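Aerobactin synthase IucC (Klebsiella pneumoniae, PDB 6CN7) is a ligase of siderophore biosynthesis that probably uses ATP to attach the second N-acetyl-N-hydroxylysine to the citryl intermediate, yielding aerobactin. Local coordinates at residues R148-E153 and H223-Q228; T397-L402 and R506-L511; S517-E522 and A528-F533. The protein carries 5 engineered substitutions. All coordinates share one frame; numbering follows the deposited sequence.

Interaction 1 lies on the far side of the chain's centre from the other two, its centre about 43 Å from that of interaction 2 and 48 Å from that of interaction 3. Interactions 2 and 3 are neighbours, centres about 18 Å apart, and draw on the same helix, 505-521. Helix 395-417 takes part directly in interaction 2 and also packs on residues of interaction 3. Both touching residues of interaction 1 are buried, whereas T400 in interaction 2 and M520 in interaction 3 are partly exposed. The chemistry differs as well: two indoles beside a subunit interface, aliphatic packing against a phenyl ring between crossing helices, and a Met-aromatic contact across a helical hairpin.

Interaction 1 of 3, residues R148-E153 and H223-Q228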
# COMPACT_ATOMS: atom_id res chain seq x y z
N ARG A 148 5.50 9.34 5.63
CA ARG A 148 5.11 8.12 6.33
C ARG A 148 4.38 7.15 5.41
O ARG A 148 3.41 7.51 4.74
CB ARG A 148 4.23 8.47 7.53
CG ARG A 148 3.79 7.28 8.36
CD ARG A 148 4.98 6.53 8.94
NE ARG A 148 5.89 7.43 9.65
CZ ARG A 148 5.71 7.86 10.89
NH1 ARG A 148 6.59 8.68 11.45
NH2 ARG A 148 4.64 7.48 11.58
N GLY A 149 4.87 5.91 5.38
CA GLY A 149 4.26 4.86 4.59
C GLY A 149 4.66 4.82 3.13
O GLY A 149 4.19 3.94 2.41
N TRP A 150 5.52 5.74 2.68
CA TRP A 150 5.95 5.78 1.28
C TRP A 150 7.28 5.05 1.15
O TRP A 150 8.30 5.51 1.67
CB TRP A 150 6.07 7.22 0.79
CG TRP A 150 4.75 7.90 0.56
CD1 TRP A 150 3.61 7.72 1.28
CD2 TRP A 150 4.44 8.85 -0.46
NE1 TRP A 150 2.61 8.51 0.77
CE2 TRP A 150 3.09 9.22 -0.30
CE3 TRP A 150 5.18 9.44 -1.50
CZ2 TRP A 150 2.46 10.14 -1.13
CZ3 TRP A 150 4.55 10.35 -2.32
CH2 TRP A 150 3.20 10.69 -2.13
N GLY A 151 7.27 3.92 0.44
CA GLY A 151 8.48 3.22 0.08
C GLY A 151 9.09 3.77 -1.19
O GLY A 151 8.62 4.76 -1.77
N LYS A 152 10.16 3.11 -1.64
CA LYS A 152 10.88 3.57 -2.83
C LYS A 152 9.95 3.70 -4.03
O LYS A 152 10.14 4.60 -4.86
CB LYS A 152 12.03 2.62 -3.14
CG LYS A 152 12.94 3.09 -4.27
CD LYS A 152 14.23 2.27 -4.31
CE LYS A 152 15.12 2.67 -5.48
NZ LYS A 152 14.55 2.23 -6.79
N GLU A 153 8.96 2.82 -4.15
CA GLU A 153 8.06 2.86 -5.30
C GLU A 153 7.19 4.12 -5.27
O GLU A 153 7.09 4.84 -6.27
CB GLU A 153 7.18 1.61 -5.32
CG GLU A 153 6.31 1.45 -6.56
CD GLU A 153 7.09 0.94 -7.75
OE1 GLU A 153 8.33 0.84 -7.66
OE2 GLU A 153 6.45 0.63 -8.79
N HIS A 223 -6.16 11.05 -6.01
CA HIS A 223 -4.75 10.77 -6.20
C HIS A 223 -4.54 9.26 -6.26
O HIS A 223 -5.08 8.54 -5.41
CB HIS A 223 -3.93 11.39 -5.06
CG HIS A 223 -2.46 11.43 -5.32
ND1 HIS A 223 -1.67 10.31 -5.34
CD2 HIS A 223 -1.63 12.48 -5.53
CE1 HIS A 223 -0.42 10.65 -5.57
NE2 HIS A 223 -0.36 11.97 -5.69
N PRO A 224 -3.79 8.74 -7.23
CA PRO A 224 -3.67 7.27 -7.33
C PRO A 224 -3.12 6.62 -6.07
O PRO A 224 -3.54 5.51 -5.72
CB PRO A 224 -2.73 7.08 -8.54
CG PRO A 224 -2.06 8.40 -8.74
CD PRO A 224 -3.03 9.43 -8.28
N TRP A 225 -2.19 7.28 -5.37
CA TRP A 225 -1.72 6.73 -4.10
C TRP A 225 -2.84 6.67 -3.09
O TRP A 225 -3.00 5.67 -2.38
CB TRP A 225 -0.56 7.57 -3.56
CG TRP A 225 0.09 6.96 -2.35
CD1 TRP A 225 1.18 6.15 -2.33
CD2 TRP A 225 -0.33 7.10 -0.99
NE1 TRP A 225 1.47 5.77 -1.04
CE2 TRP A 225 0.56 6.34 -0.20
CE3 TRP A 225 -1.38 7.79 -0.36
CZ2 TRP A 225 0.43 6.26 1.19
CZ3 TRP A 225 -1.49 7.70 1.01
CH2 TRP A 225 -0.59 6.94 1.77
N GLN A 226 -3.65 7.73 -3.01
CA GLN A 226 -4.79 7.74 -2.10
C GLN A 226 -5.75 6.60 -2.42
O GLN A 226 -6.23 5.91 -1.51
CB GLN A 226 -5.50 9.09 -2.17
CG GLN A 226 -6.63 9.28 -1.15
CD GLN A 226 -6.12 9.55 0.25
OE1 GLN A 226 -4.92 9.44 0.52
NE2 GLN A 226 -7.03 9.90 1.15
N TRP A 227 -6.04 6.39 -3.70
CA TRP A 227 -6.91 5.28 -4.09
C TRP A 227 -6.26 3.94 -3.77
O TRP A 227 -6.90 3.03 -3.24
CB TRP A 227 -7.25 5.35 -5.57
CG TRP A 227 -7.86 4.08 -6.08
CD1 TRP A 227 -7.27 3.14 -6.87
CD2 TRP A 227 -9.19 3.61 -5.81
NE1 TRP A 227 -8.15 2.11 -7.11
CE2 TRP A 227 -9.33 2.37 -6.48
CE3 TRP A 227 -10.27 4.10 -5.08
CZ2 TRP A 227 -10.51 1.63 -6.43
CZ3 TRP A 227 -11.44 3.37 -5.03
CH2 TRP A 227 -11.55 2.15 -5.70
N GLN A 228 -4.97 3.81 -4.11
CA GLN A 228 -4.28 2.54 -3.95
C GLN A 228 -4.22 2.11 -2.49
O GLN A 228 -4.54 0.97 -2.15
CB GLN A 228 -2.87 2.68 -4.54
CG GLN A 228 -2.05 1.41 -4.61
CD GLN A 228 -0.66 1.67 -5.16
OE1 GLN A 228 0.34 1.38 -4.52
NE2 GLN A 228 -0.61 2.24 -6.37
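W150 and W225 lay their indoles partly over one another, but not as parallel plates: the five-membered rings have centroids 4.1 Å apart and planes inclined at 35°. The close end of this tilted pair is W150 NE1, which sits 3.0 Å above the W225 plane, toward the rim, and comes within 3.1 Å of W225 CE2. From there the pyrrole edge of W150 continues over the six-membered ring of W225, with W150 CD1 3.5 Å from W225 CZ2. The two indole nitrogens, W150 NE1 and W225 NE1, are 3.5 Å apart; both are donors, so this approach is not a hydrogen bond. W225 can reach across because it stands on the first turn of helix 224-234 with CG anti to the backbone N (chi1 -172°). That turn is N-capped by H223, whose ND1 accepts from W225 N at 3.1 Å with the donor close to the imidazole plane. G151 is in turn the N-cap of helix 152-158, so the indoles bridge the beginnings of two helices within the IucA/IucC family region. A154 and L155 of helix 152-158 also touch W225 and W150, respectively. Close by, E153 OE1 accepts from W227 NE1 of the second subunit, and W227 NE1 donates reciprocally to E153 OE1 of that subunit.

Interaction 2 of 3, residues T397-L402 and R506-L511; sequences TWLTQL and RRFYQL
Two long helices, 395-417 and 505-521, pack here through L399 and T400 on one and F508 and L511 on the other. Over these segments the axes approach to 10.0 Å and cross at -46°, and the backbones come nearest at T400 and L511, whose CA atoms are 6.3 Å apart. L399 does most of the reaching from its helix. One methyl, L399 CD2, presses on the phenyl ring at F508 CD2, 3.3 Å away, and comes to 3.7 Å from F508 CE2; the two side chains meet at about a right angle. F508 reaches this methyl because its CG lies anti to the backbone N (chi1 -178°), carrying the ring across although its CB does not aim directly at the other helix. L511 fills the adjoining position with one branch, its CD2 lying 4.1 Å from L399 CB and 3.8 Å from T400 OG1. That hydroxyl meets the methyl by packing alone, its polar demand being answered by E396 O in its own helix. The other branch of L511 serves its own helix: L511 CD1 sits 3.2 Å above one face of the R507 guanidinium. R507 is also steered at its edge, where NH1 donates to Q510 OE1 at 3.2 Å along a nearly straight path. A salt bridge from R507 NE to E396 OE2 adds an ionic tie between the helices at the border of the apolar patch. Helix 475-499 closes the interface from a third direction, its M498 touching both L399 and F508. The crossing angle is consistent with the common ridges-into-grooves class near -50°, an oblique geometry common between helices in globular domains.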
# COMPACT_ATOMS: atom_id res chain seq x y z
N THR A 397 20.75 46.82 -5.06
CA THR A 397 19.48 47.24 -5.66
C THR A 397 18.58 46.05 -5.95
O THR A 397 17.35 46.17 -5.86
CB THR A 397 19.74 48.02 -6.95
OG1 THR A 397 20.52 49.19 -6.66
CG2 THR A 397 18.42 48.45 -7.60
N TRP A 398 19.16 44.91 -6.30
CA TRP A 398 18.37 43.71 -6.55
C TRP A 398 17.70 43.23 -5.27
O TRP A 398 16.49 42.95 -5.26
CB TRP A 398 19.27 42.62 -7.14
CG TRP A 398 18.54 41.45 -7.74
CD1 TRP A 398 18.31 41.22 -9.06
CD2 TRP A 398 17.98 40.34 -7.03
NE1 TRP A 398 17.62 40.04 -9.22
CE2 TRP A 398 17.41 39.48 -7.99
CE3 TRP A 398 17.90 40.00 -5.68
CZ2 TRP A 398 16.76 38.30 -7.64
CZ3 TRP A 398 17.26 38.82 -5.33
CH2 TRP A 398 16.70 37.99 -6.31
N LEU A 399 18.46 43.14 -4.18
CA LEU A 399 17.89 42.74 -2.90
C LEU A 399 16.79 43.70 -2.46
O LEU A 399 15.74 43.27 -1.96
CB LEU A 399 18.99 42.67 -1.83
CG LEU A 399 19.75 41.34 -1.73
CD1 LEU A 399 20.51 41.04 -3.00
CD2 LEU A 399 20.70 41.38 -0.55
N THR A 400 17.01 45.01 -2.61
CA THR A 400 15.99 45.98 -2.24
C THR A 400 14.69 45.70 -2.99
O THR A 400 13.60 45.74 -2.40
CB THR A 400 16.48 47.40 -2.52
OG1 THR A 400 17.61 47.69 -1.69
CG2 THR A 400 15.38 48.43 -2.25
N GLN A 401 14.78 45.43 -4.29
CA GLN A 401 13.60 45.08 -5.06
C GLN A 401 12.91 43.84 -4.49
O GLN A 401 11.69 43.81 -4.36
CB GLN A 401 13.98 44.86 -6.53
CG GLN A 401 12.81 44.56 -7.45
CD GLN A 401 11.87 45.74 -7.61
OE1 GLN A 401 12.18 46.86 -7.18
NE2 GLN A 401 10.72 45.50 -8.23
N LEU A 402 13.70 42.81 -4.15
CA LEU A 402 13.12 41.60 -3.58
C LEU A 402 12.38 41.91 -2.28
O LEU A 402 11.29 41.37 -2.04
CB LEU A 402 14.23 40.57 -3.32
CG LEU A 402 13.81 39.27 -2.63
CD1 LEU A 402 12.89 38.45 -3.52
CD2 LEU A 402 15.03 38.46 -2.24
N ARG A 506 25.49 41.60 7.51
CA ARG A 506 25.18 42.87 8.15
C ARG A 506 24.58 43.85 7.16
O ARG A 506 23.61 44.55 7.47
CB ARG A 506 26.44 43.45 8.79
CG ARG A 506 26.21 44.76 9.51
CD ARG A 506 27.48 45.26 10.19
NE ARG A 506 27.23 46.52 10.88
CZ ARG A 506 26.64 46.62 12.06
NH1 ARG A 506 26.23 45.53 12.70
NH2 ARG A 506 26.46 47.82 12.61
N ARG A 507 25.14 43.91 5.95
CA ARG A 507 24.57 44.77 4.92
C ARG A 507 23.24 44.23 4.42
O ARG A 507 22.29 45.00 4.22
CB ARG A 507 25.57 44.91 3.76
CG ARG A 507 25.12 45.84 2.65
CD ARG A 507 24.93 47.26 3.16
NE ARG A 507 24.59 48.18 2.09
CZ ARG A 507 24.06 49.39 2.28
NH1 ARG A 507 23.80 49.82 3.51
NH2 ARG A 507 23.77 50.16 1.24
N PHE A 508 23.16 42.92 4.20
CA PHE A 508 21.92 42.28 3.77
C PHE A 508 20.73 42.77 4.60
O PHE A 508 19.71 43.20 4.05
CB PHE A 508 22.07 40.76 3.88
CG PHE A 508 20.87 39.98 3.41
CD1 PHE A 508 19.77 39.79 4.23
CD2 PHE A 508 20.86 39.41 2.15
CE1 PHE A 508 18.68 39.06 3.81
CE2 PHE A 508 19.77 38.67 1.72
CZ PHE A 508 18.68 38.50 2.55
N TYR A 509 20.85 42.72 5.92
CA TYR A 509 19.74 43.08 6.79
C TYR A 509 19.65 44.58 7.05
O TYR A 509 18.61 45.05 7.52
CB TYR A 509 19.85 42.29 8.09
CG TYR A 509 19.70 40.80 7.85
CD1 TYR A 509 18.45 40.22 7.75
CD2 TYR A 509 20.81 39.99 7.69
CE1 TYR A 509 18.31 38.86 7.52
CE2 TYR A 509 20.69 38.64 7.45
CZ TYR A 509 19.43 38.08 7.36
OH TYR A 509 19.30 36.73 7.13
N GLN A 510 20.70 45.34 6.74
CA GLN A 510 20.57 46.79 6.66
C GLN A 510 19.59 47.18 5.56
O GLN A 510 18.75 48.07 5.74
CB GLN A 510 21.93 47.44 6.42
CG GLN A 510 22.80 47.60 7.65
CD GLN A 510 24.17 48.15 7.31
OE1 GLN A 510 24.56 48.21 6.15
NE2 GLN A 510 24.92 48.55 8.33
N LEU A 511 19.70 46.53 4.40
CA LEU A 511 18.81 46.84 3.28
C LEU A 511 17.36 46.48 3.61
O LEU A 511 16.44 47.21 3.25
CB LEU A 511 19.27 46.09 2.03
CG LEU A 511 20.37 46.75 1.20
CD1 LEU A 511 21.66 46.87 1.98
CD2 LEU A 511 20.61 45.95 -0.07

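Interaction 3 of 3, residues S517-E522 and A528-F533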
# COMPACT_ATOMS: atom_id res chain seq x y z
N SER A 517 11.97 50.58 7.15
CA SER A 517 11.94 51.93 7.70
C SER A 517 11.27 52.89 6.74
O SER A 517 10.36 53.65 7.13
CB SER A 517 13.36 52.39 8.03
OG SER A 517 13.87 51.73 9.17
N ASP A 518 11.70 52.90 5.48
CA ASP A 518 11.06 53.74 4.48
C ASP A 518 9.56 53.47 4.44
O ASP A 518 8.75 54.40 4.43
CB ASP A 518 11.68 53.49 3.10
CG ASP A 518 13.12 53.96 3.02
OD1 ASP A 518 13.60 54.58 3.99
OD2 ASP A 518 13.77 53.71 1.98
N TYR A 519 9.18 52.19 4.43
CA TYR A 519 7.77 51.84 4.35
C TYR A 519 6.98 52.42 5.53
O TYR A 519 5.88 52.95 5.35
CB TYR A 519 7.60 50.33 4.30
CG TYR A 519 6.26 49.88 4.83
CD1 TYR A 519 5.13 49.96 4.04
CD2 TYR A 519 6.14 49.40 6.12
CE1 TYR A 519 3.90 49.56 4.52
CE2 TYR A 519 4.92 49.00 6.61
CZ TYR A 519 3.80 49.08 5.81
OH TYR A 519 2.59 48.68 6.31
N MET A 520 7.53 52.32 6.74
CA MET A 520 6.81 52.82 7.91
C MET A 520 6.74 54.35 7.91
O MET A 520 5.73 54.93 8.32
CB MET A 520 7.46 52.30 9.19
CG MET A 520 7.24 50.80 9.40
SD MET A 520 7.81 50.18 10.99
CE MET A 520 9.58 50.29 10.80
N GLN A 521 7.81 55.01 7.46
CA GLN A 521 7.76 56.46 7.28
C GLN A 521 6.57 56.86 6.42
O GLN A 521 5.89 57.85 6.71
CB GLN A 521 9.05 56.97 6.64
CG GLN A 521 10.16 57.32 7.62
CD GLN A 521 11.27 58.12 6.96
OE1 GLN A 521 11.17 58.49 5.79
NE2 GLN A 521 12.33 58.39 7.71
N GLU A 522 6.30 56.10 5.36
CA GLU A 522 5.24 56.43 4.42
C GLU A 522 3.85 56.25 5.01
O GLU A 522 2.86 56.59 4.34
CB GLU A 522 5.39 55.58 3.16
CG GLU A 522 6.69 55.81 2.41
CD GLU A 522 6.88 54.88 1.23
OE1 GLU A 522 6.13 53.88 1.12
OE2 GLU A 522 7.79 55.14 0.41
N ALA A 528 1.14 53.54 15.81
CA ALA A 528 0.82 52.62 16.90
C ALA A 528 0.82 51.17 16.43
O ALA A 528 1.34 50.29 17.13
CB ALA A 528 -0.53 52.99 17.51
N ARG A 529 0.25 50.90 15.26
CA ARG A 529 0.24 49.54 14.74
C ARG A 529 1.65 48.98 14.62
O ARG A 529 1.88 47.79 14.89
CB ARG A 529 -0.46 49.50 13.37
CG ARG A 529 -1.93 49.86 13.41
CD ARG A 529 -2.77 48.76 14.06
NE ARG A 529 -4.18 49.12 14.13
CZ ARG A 529 -5.06 48.91 13.16
NH1 ARG A 529 -4.68 48.35 12.02
NH2 ARG A 529 -6.33 49.27 13.33
N PHE A 530 2.61 49.82 14.24
CA PHE A 530 3.99 49.35 14.08
C PHE A 530 4.62 49.04 15.43
O PHE A 530 5.39 48.08 15.55
CB PHE A 530 4.81 50.38 13.31
CG PHE A 530 4.35 50.59 11.89
CD1 PHE A 530 3.88 49.53 11.13
CD2 PHE A 530 4.38 51.85 11.31
CE1 PHE A 530 3.46 49.71 9.83
CE2 PHE A 530 3.96 52.04 10.01
CZ PHE A 530 3.50 50.97 9.27
N ALA A 531 4.32 49.84 16.45
CA ALA A 531 4.77 49.51 17.80
C ALA A 531 4.18 48.18 18.25
O ALA A 531 4.83 47.40 18.95
CB ALA A 531 4.39 50.62 18.77
N LEU A 532 2.94 47.90 17.84
CA LEU A 532 2.28 46.65 18.22
C LEU A 532 2.89 45.46 17.50
O LEU A 532 2.88 44.35 18.03
CB LEU A 532 0.79 46.76 17.93
CG LEU A 532 -0.10 45.59 18.37
CD1 LEU A 532 -0.12 45.46 19.88
CD2 LEU A 532 -1.50 45.78 17.82
N PHE A 533 3.42 45.67 16.29
CA PHE A 533 4.06 44.60 15.53
C PHE A 533 5.50 44.96 15.19
O PHE A 533 5.87 45.02 14.01
CB PHE A 533 3.30 44.32 14.23
CG PHE A 533 1.89 43.84 14.44
CD1 PHE A 533 1.64 42.59 14.97
CD2 PHE A 533 0.82 44.63 14.06
CE1 PHE A 533 0.34 42.14 15.15
CE2 PHE A 533 -0.48 44.19 14.24
CZ PHE A 533 -0.72 42.95 14.78
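F530 projects from the short helix 527-532 into a site made by M520 and Y519 near the end of helix 505-521. Just before it in sequence, R529 turns to other partners: its guanidinium forms a salt bridge with E458 and donates to the backbone carbonyls of C415 and R416. F530 then carries the whole contact from this side. M520 lies over one face of its ring, with CG 3.5 Å from the ring centroid and only 10° off the normal, a CH-pi contact. On that same face M520 SD lies 4.0 Å from the F530 centroid and 25° off the normal, which adds a Met-aromatic contact; SD is nearest to F530 CG, at 3.6 Å. The methionine thus runs over the ring in the direction opposite to the phenylalanine side chain. Y519 approaches the outer end of F530 instead, with CE2 3.6 Å from F530 CZ. The two ring planes are inclined at 65° and their centroids are 5.5 Å apart, an oblique meeting. Y519 OH lies in the F530 ring plane at its edge, but its hydrogen-bond partner is H412 ND1. Further along, L532 and F533 rest on A475 of helix 475-499. Helix 395-417 packs against one side chain of helix 505-521 and two of the 528-533 segment: V408 and Y411 against Y519, C415 against F530 and L414 against F533.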